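Local coordinates for protein putative hydrolase (Chloroflexus aurantiacus J-10-fl, PDB 3CMN) that is a putative, mostly helical hydrolase of the zincin-like metallopeptidase family that probably cleaves peptide bonds with a bound metal ion, at residues 189-194 / 262-267. Residues are numbered along the deposited sequence; the frame is centred on the assembly and turned at random.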
loop_
_atom_site.group_PDB
_atom_site.type_symbol
_atom_site.label_atom_id
_atom_site.label_comp_id
_atom_site.label_asym_id
_atom_site.label_seq_id
_atom_site.Cartn_x
_atom_site.Cartn_y
_atom_site.Cartn_z
ATOM N N ALA A 189 1.639 -7.765 1.505
ATOM C CA ALA A 189 2.840 -8.447 1.047
ATOM C C ALA A 189 2.397 -9.640 0.208
ATOM O O ALA A 189 3.000 -9.962 -0.825
ATOM C CB ALA A 189 3.660 -8.909 2.227
ATOM N N PHE A 190 1.335 -10.294 0.669
ATOM C CA PHE A 190 0.774 -11.436 -0.034
ATOM C C PHE A 190 0.176 -10.971 -1.371
ATOM O O PHE A 190 0.470 -11.535 -2.417
ATOM C CB PHE A 190 -0.322 -12.103 0.817
ATOM C CG PHE A 190 0.179 -13.221 1.708
ATOM C CD1 PHE A 190 0.911 -12.946 2.863
ATOM C CD2 PHE A 190 -0.070 -14.554 1.374
ATOM C CE1 PHE A 190 1.394 -13.974 3.670
ATOM C CE2 PHE A 190 0.412 -15.605 2.180
ATOM C CZ PHE A 190 1.146 -15.314 3.328
ATOM N N GLU A 191 -0.655 -9.931 -1.324
ATOM C CA GLU A 191 -1.303 -9.402 -2.517
ATOM C C GLU A 191 -0.294 -8.974 -3.583
ATOM O O GLU A 191 -0.549 -9.119 -4.779
ATOM C CB GLU A 191 -2.199 -8.216 -2.162
ATOM C CG GLU A 191 -3.292 -8.532 -1.151
ATOM C CD GLU A 191 -4.155 -7.324 -0.842
ATOM O OE1 GLU A 191 -5.050 -7.002 -1.647
ATOM O OE2 GLU A 191 -3.924 -6.684 0.205
ATOM N N PHE A 192 0.852 -8.458 -3.148
ATOM C CA PHE A 192 1.882 -8.019 -4.081
ATOM C C PHE A 192 2.900 -9.073 -4.460
ATOM O O PHE A 192 3.540 -8.954 -5.505
ATOM C CB PHE A 192 2.651 -6.807 -3.528
ATOM C CG PHE A 192 1.941 -5.496 -3.716
ATOM C CD1 PHE A 192 1.142 -4.976 -2.710
ATOM C CD2 PHE A 192 2.049 -4.800 -4.914
ATOM C CE1 PHE A 192 0.460 -3.786 -2.886
ATOM C CE2 PHE A 192 1.366 -3.597 -5.104
ATOM C CZ PHE A 192 0.569 -3.092 -4.083
ATOM N N GLU A 193 3.054 -10.101 -3.631
ATOM C CA GLU A 193 4.059 -11.123 -3.897
ATOM C C GLU A 193 3.594 -12.568 -4.033
ATOM O O GLU A 193 4.292 -13.377 -4.634
ATOM C CB GLU A 193 5.150 -11.033 -2.824
ATOM C CG GLU A 193 5.719 -9.622 -2.685
ATOM C CD GLU A 193 6.518 -9.421 -1.406
ATOM O OE1 GLU A 193 5.974 -9.710 -0.321
ATOM O OE2 GLU A 193 7.684 -8.970 -1.480
ATOM N N ALA A 194 2.431 -12.907 -3.486
ATOM C CA ALA A 194 1.944 -14.283 -3.578
ATOM C C ALA A 194 1.495 -14.638 -5.006
ATOM O O ALA A 194 1.432 -15.808 -5.364
ATOM C CB ALA A 194 0.799 -14.504 -2.580
ATOM N N SER A 262 -7.714 -0.382 -6.224
ATOM C CA SER A 262 -8.970 -0.569 -5.509
ATOM C C SER A 262 -9.168 -2.005 -5.001
ATOM O O SER A 262 -9.531 -2.225 -3.842
ATOM C CB SER A 262 -10.130 -0.184 -6.408
ATOM O OG SER A 262 -11.353 -0.371 -5.723
ATOM N N LEU A 263 -8.930 -2.983 -5.868
ATOM C CA LEU A 263 -9.071 -4.381 -5.484
ATOM C C LEU A 263 -8.058 -4.748 -4.394
ATOM O O LEU A 263 -8.378 -5.441 -3.423
ATOM C CB LEU A 263 -8.848 -5.284 -6.697
ATOM C CG LEU A 263 -8.923 -6.749 -6.284
ATOM C CD1 LEU A 263 -10.378 -7.162 -6.253
ATOM C CD2 LEU A 263 -8.133 -7.612 -7.229
ATOM N N ILE A 264 -6.823 -4.301 -4.579
ATOM C CA ILE A 264 -5.783 -4.568 -3.606
ATOM C C ILE A 264 -6.224 -4.084 -2.209
ATOM O O ILE A 264 -6.044 -4.808 -1.223
ATOM C CB ILE A 264 -4.451 -3.896 -4.042
ATOM C CG1 ILE A 264 -3.856 -4.683 -5.221
ATOM C CG2 ILE A 264 -3.480 -3.828 -2.878
ATOM C CD1 ILE A 264 -2.519 -4.178 -5.709
ATOM N N GLU A 265 -6.811 -2.884 -2.130
ATOM C CA GLU A 265 -7.274 -2.334 -0.850
ATOM C C GLU A 265 -8.514 -3.057 -0.341
ATOM O O GLU A 265 -8.578 -3.446 0.827
ATOM C CB GLU A 265 -7.588 -0.837 -0.968
ATOM C CG GLU A 265 -6.365 0.042 -1.185
ATOM C CD GLU A 265 -5.328 -0.119 -0.084
ATOM O OE1 GLU A 265 -5.674 0.129 1.093
ATOM O OE2 GLU A 265 -4.174 -0.495 -0.398
ATOM N N GLY A 266 -9.488 -3.234 -1.228
ATOM C CA GLY A 266 -10.720 -3.912 -0.871
ATOM C C GLY A 266 -10.515 -5.364 -0.483
ATOM O O GLY A 266 -11.084 -5.839 0.500
ATOM N N TYR A 267 -9.699 -6.082 -1.242
ATOM C CA TYR A 267 -9.451 -7.476 -0.919
ATOM C C TYR A 267 -8.658 -7.528 0.380
ATOM O O TYR A 267 -8.868 -8.408 1.214
ATOM C CB TYR A 267 -8.650 -8.164 -2.022
ATOM C CG TYR A 267 -8.982 -9.631 -2.135
ATOM C CD1 TYR A 267 -9.886 -10.080 -3.097
ATOM C CD2 TYR A 267 -8.427 -10.567 -1.261
ATOM C CE1 TYR A 267 -10.234 -11.419 -3.196
ATOM C CE2 TYR A 267 -8.768 -11.919 -1.347
ATOM C CZ TYR A 267 -9.680 -12.340 -2.325
ATOM O OH TYR A 267 -10.051 -13.672 -2.444
#
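Glu191 reaches across from its helix to the backbone of the helix it faces, and its carboxylate ends at the carbonyl oxygen of Ile264. Its CG is anti to its own carbonyl carbon (chi1 -58°), and beyond CG the chain runs extended, CD anti to CA. OE1 of Glu191 comes within 2.4 Å of Ile264 O, very short for two oxygens, and the exact value is doubtful. The other oxygen, OE2 of Glu191, lies 3.2 Å from the same Ile264 O, two acceptors that are not hydrogen-bonded. Across the contact Glu191 OE1 also meets Ile264 CG2 at 3.7 Å and Tyr267 CB at 3.8 Å.

One residue on, Phe192 meets the same isoleucine with the far end of its ring. Phe192 CZ touches Ile264 CD1 at 3.7 Å, the methyl coming in obliquely, while Phe192 CE1 sits 3.9 Å from Ile264 CG2. The two side chains cross at about a right angle. Both branches of Ile264 are used: CD1 and CG2 against the ring, CG2 also beside the carboxylate.

The segments run closer to antiparallel than parallel (143°), with axes 10.6 Å apart, and the touching residues are buried. Helix 174-193 carries an HExxH pattern, His184, Glu185 and His188, consistent with a zincin active site, and the Glu191 side chain touches residues of this pattern. Tyr142 meets the Phe192 ring, Trp340 packs on Glu191 and edge-to-face with Tyr267, and Leu63 of helix 41-63 and Val324 of helix 319-331 touch Tyr267 on helix 248-279.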